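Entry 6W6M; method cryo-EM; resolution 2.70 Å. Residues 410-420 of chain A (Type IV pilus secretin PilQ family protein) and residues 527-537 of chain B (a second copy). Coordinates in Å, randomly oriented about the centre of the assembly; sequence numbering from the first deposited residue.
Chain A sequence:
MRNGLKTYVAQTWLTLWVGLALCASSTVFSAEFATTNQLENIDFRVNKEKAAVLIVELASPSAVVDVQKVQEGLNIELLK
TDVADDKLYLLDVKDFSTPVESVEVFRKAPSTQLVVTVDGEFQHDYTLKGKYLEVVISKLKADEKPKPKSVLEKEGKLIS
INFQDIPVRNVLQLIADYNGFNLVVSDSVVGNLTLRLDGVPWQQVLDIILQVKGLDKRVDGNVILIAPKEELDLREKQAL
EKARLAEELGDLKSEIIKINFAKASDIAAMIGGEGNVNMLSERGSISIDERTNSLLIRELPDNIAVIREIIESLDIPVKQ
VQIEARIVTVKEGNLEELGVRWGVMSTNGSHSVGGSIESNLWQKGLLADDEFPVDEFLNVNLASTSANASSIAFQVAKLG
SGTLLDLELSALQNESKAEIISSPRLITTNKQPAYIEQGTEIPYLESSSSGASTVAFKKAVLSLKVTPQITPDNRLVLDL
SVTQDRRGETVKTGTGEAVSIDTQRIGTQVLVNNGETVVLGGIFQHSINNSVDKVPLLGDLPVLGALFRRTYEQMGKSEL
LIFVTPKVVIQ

Chain A, residues 410-420: SALQNESKAEI
Chain B (527-537) SINNSVDKVPL

Two copies of the secretin join edge to edge here, as antiparallel β-strands held mainly by backbone hydrogen bonds. Strand A:410-420 and strand B:527-534 are extended, with phi mostly -130° to -160° and psi mostly 130° to 180°; their axes run at 170° and approach to 5.0 Å. The register is set by A:Ser416 opposite B:Ser531, CA atoms 4.7 Å apart, so paired residue numbers sum to 947. Hydrogen-bonded pairs alternate with non-bonded ones. A:Glu415 N to B:Val532 O and B:Val532 N to A:Glu415 O both span 3.3 Å; the next pair is looser, with weak bonds from A:Lys417 N to B:Asn530 O (3.4 Å) and B:Asn530 N to A:Lys417 O (3.5 Å). B:Ile528 N reaches A:Glu419 O at 3.3 Å, and B:Lys534 N reaches A:Gln413 O at 3.2 Å.

One face carries A:Gln413, A:Glu415, A:Lys417 and A:Glu419 beside B:Lys534, B:Val532, B:Asn530 and B:Ile528. Chi1 is t in A:Glu415 and B:Val532, m in A:Lys417 and B:Asn530. The other face pairs small serines, both t, and sets A:Asn414 (p) beside B:Asp533 (p), CB to CB 3.8 Å. Beyond the ladder, B:Pro536 (phi/psi -47/-36°) packs its CG 3.5 Å from A:Ala411 CB, an apolar closure.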

# COMPACT_ATOMS: atom_id res chain seq x y z
N SER A 410 -9.75 64.68 -34.54
CA SER A 410 -10.64 63.58 -34.20
C SER A 410 -11.06 63.68 -32.75
O SER A 410 -10.34 64.23 -31.92
CB SER A 410 -9.99 62.22 -34.48
OG SER A 410 -8.87 62.03 -33.65
N ALA A 411 -12.23 63.13 -32.45
CA ALA A 411 -12.86 63.32 -31.15
C ALA A 411 -13.77 62.14 -30.83
O ALA A 411 -14.14 61.36 -31.71
CB ALA A 411 -13.64 64.62 -31.11
N LEU A 412 -14.12 62.03 -29.55
CA LEU A 412 -15.11 61.05 -29.09
C LEU A 412 -15.60 61.45 -27.71
O LEU A 412 -14.84 62.00 -26.92
CB LEU A 412 -14.52 59.64 -29.04
CG LEU A 412 -15.43 58.53 -28.51
CD1 LEU A 412 -16.63 58.36 -29.40
CD2 LEU A 412 -14.67 57.24 -28.41
N GLN A 413 -16.88 61.19 -27.41
CA GLN A 413 -17.45 61.47 -26.09
C GLN A 413 -18.67 60.59 -25.79
O GLN A 413 -19.70 60.76 -26.43
CB GLN A 413 -17.86 62.94 -25.98
CG GLN A 413 -18.32 63.33 -24.59
CD GLN A 413 -18.56 64.82 -24.46
OE1 GLN A 413 -18.29 65.58 -25.38
NE2 GLN A 413 -19.07 65.23 -23.31
N ASN A 414 -18.58 59.66 -24.84
CA ASN A 414 -19.75 58.83 -24.56
C ASN A 414 -20.03 58.75 -23.07
O ASN A 414 -19.28 59.27 -22.24
CB ASN A 414 -19.62 57.43 -25.16
CG ASN A 414 -18.62 56.59 -24.46
OD1 ASN A 414 -17.62 57.09 -23.98
ND2 ASN A 414 -18.88 55.30 -24.42
N GLU A 415 -21.14 58.10 -22.75
CA GLU A 415 -21.80 58.23 -21.46
C GLU A 415 -22.77 57.08 -21.27
O GLU A 415 -23.39 56.61 -22.22
CB GLU A 415 -22.50 59.57 -21.39
CG GLU A 415 -23.72 59.60 -20.54
CD GLU A 415 -24.37 60.96 -20.55
OE1 GLU A 415 -24.34 61.62 -21.61
OE2 GLU A 415 -24.88 61.39 -19.49
N SER A 416 -22.91 56.61 -20.03
CA SER A 416 -23.70 55.41 -19.80
C SER A 416 -24.28 55.37 -18.39
O SER A 416 -23.71 55.95 -17.47
CB SER A 416 -22.85 54.16 -20.05
OG SER A 416 -23.58 52.99 -19.79
N LYS A 417 -25.39 54.66 -18.24
CA LYS A 417 -26.12 54.48 -16.99
C LYS A 417 -26.67 53.07 -16.91
O LYS A 417 -26.92 52.43 -17.92
CB LYS A 417 -27.28 55.46 -16.86
CG LYS A 417 -26.88 56.89 -16.69
CD LYS A 417 -28.10 57.79 -16.73
CE LYS A 417 -29.01 57.52 -15.55
NZ LYS A 417 -30.15 58.46 -15.49
N ALA A 418 -26.88 52.59 -15.68
CA ALA A 418 -27.50 51.28 -15.51
C ALA A 418 -28.07 51.17 -14.11
O ALA A 418 -27.59 51.82 -13.18
CB ALA A 418 -26.52 50.14 -15.77
N GLU A 419 -29.08 50.32 -13.95
CA GLU A 419 -29.72 50.11 -12.66
C GLU A 419 -30.41 48.76 -12.61
O GLU A 419 -31.22 48.45 -13.47
CB GLU A 419 -30.73 51.20 -12.36
CG GLU A 419 -31.34 51.04 -11.00
CD GLU A 419 -32.30 52.14 -10.68
OE1 GLU A 419 -32.51 53.00 -11.56
OE2 GLU A 419 -32.85 52.15 -9.56
N ILE A 420 -30.13 47.99 -11.56
CA ILE A 420 -30.69 46.65 -11.40
C ILE A 420 -31.29 46.51 -10.01
O ILE A 420 -30.75 47.03 -9.03
CB ILE A 420 -29.62 45.57 -11.64
CG1 ILE A 420 -29.17 45.59 -13.09
CG2 ILE A 420 -30.15 44.21 -11.30
CD1 ILE A 420 -27.96 44.76 -13.35
N SER B 527 -34.57 45.60 -14.83
CA SER B 527 -33.31 46.19 -15.25
C SER B 527 -33.52 47.20 -16.37
O SER B 527 -34.43 47.04 -17.18
CB SER B 527 -32.32 45.12 -15.70
OG SER B 527 -32.79 44.44 -16.84
N ILE B 528 -32.66 48.22 -16.42
CA ILE B 528 -32.74 49.31 -17.38
C ILE B 528 -31.34 49.73 -17.79
O ILE B 528 -30.49 49.97 -16.93
CB ILE B 528 -33.49 50.53 -16.79
CG1 ILE B 528 -34.95 50.20 -16.54
CG2 ILE B 528 -33.44 51.69 -17.74
CD1 ILE B 528 -35.67 51.24 -15.73
N ASN B 529 -31.10 49.86 -19.10
CA ASN B 529 -29.80 50.31 -19.61
C ASN B 529 -29.99 51.42 -20.63
O ASN B 529 -30.90 51.35 -21.46
CB ASN B 529 -29.03 49.18 -20.28
CG ASN B 529 -28.51 48.18 -19.32
OD1 ASN B 529 -28.34 48.47 -18.13
ND2 ASN B 529 -28.28 46.97 -19.80
N ASN B 530 -29.10 52.40 -20.60
CA ASN B 530 -29.09 53.49 -21.57
C ASN B 530 -27.66 53.76 -21.99
O ASN B 530 -26.73 53.60 -21.21
CB ASN B 530 -29.70 54.76 -20.99
CG ASN B 530 -31.20 54.66 -20.81
OD1 ASN B 530 -31.96 55.13 -21.64
ND2 ASN B 530 -31.63 54.04 -19.72
N SER B 531 -27.47 54.20 -23.23
CA SER B 531 -26.12 54.52 -23.68
C SER B 531 -26.18 55.47 -24.87
O SER B 531 -27.12 55.44 -25.66
CB SER B 531 -25.35 53.26 -24.06
OG SER B 531 -24.06 53.58 -24.54
N VAL B 532 -25.16 56.33 -24.98
CA VAL B 532 -25.03 57.29 -26.07
C VAL B 532 -23.56 57.40 -26.44
O VAL B 532 -22.69 57.41 -25.57
CB VAL B 532 -25.56 58.68 -25.67
CG1 VAL B 532 -25.30 59.68 -26.76
CG2 VAL B 532 -27.03 58.63 -25.38
N ASP B 533 -23.27 57.48 -27.74
CA ASP B 533 -21.95 57.96 -28.14
C ASP B 533 -22.11 59.00 -29.24
O ASP B 533 -22.85 58.78 -30.20
CB ASP B 533 -21.02 56.84 -28.60
CG ASP B 533 -21.54 56.11 -29.78
OD1 ASP B 533 -22.66 56.41 -30.21
OD2 ASP B 533 -20.82 55.23 -30.29
N LYS B 534 -21.43 60.13 -29.09
CA LYS B 534 -21.76 61.28 -29.91
C LYS B 534 -20.50 62.06 -30.27
O LYS B 534 -19.38 61.68 -29.93
CB LYS B 534 -22.76 62.19 -29.21
CG LYS B 534 -22.39 62.59 -27.82
CD LYS B 534 -23.28 63.71 -27.37
CE LYS B 534 -23.29 63.87 -25.88
NZ LYS B 534 -24.53 64.53 -25.41
N VAL B 535 -20.71 63.14 -31.00
CA VAL B 535 -19.62 64.07 -31.32
C VAL B 535 -19.58 65.17 -30.26
O VAL B 535 -20.64 65.72 -29.93
CB VAL B 535 -19.82 64.65 -32.72
CG1 VAL B 535 -18.78 65.70 -33.02
CG2 VAL B 535 -19.74 63.55 -33.74
N PRO B 536 -18.41 65.50 -29.72
CA PRO B 536 -18.36 66.24 -28.45
C PRO B 536 -19.27 67.45 -28.31
O PRO B 536 -19.80 67.68 -27.21
CB PRO B 536 -16.88 66.62 -28.36
CG PRO B 536 -16.22 65.43 -28.92
CD PRO B 536 -17.08 64.98 -30.07
N LEU B 537 -19.49 68.23 -29.36
CA LEU B 537 -20.34 69.40 -29.21
C LEU B 537 -21.59 69.38 -30.06
O LEU B 537 -22.60 69.98 -29.68
CB LEU B 537 -19.55 70.68 -29.53
CG LEU B 537 -20.39 71.95 -29.46
CD1 LEU B 537 -20.91 72.16 -28.05
CD2 LEU B 537 -19.61 73.15 -29.94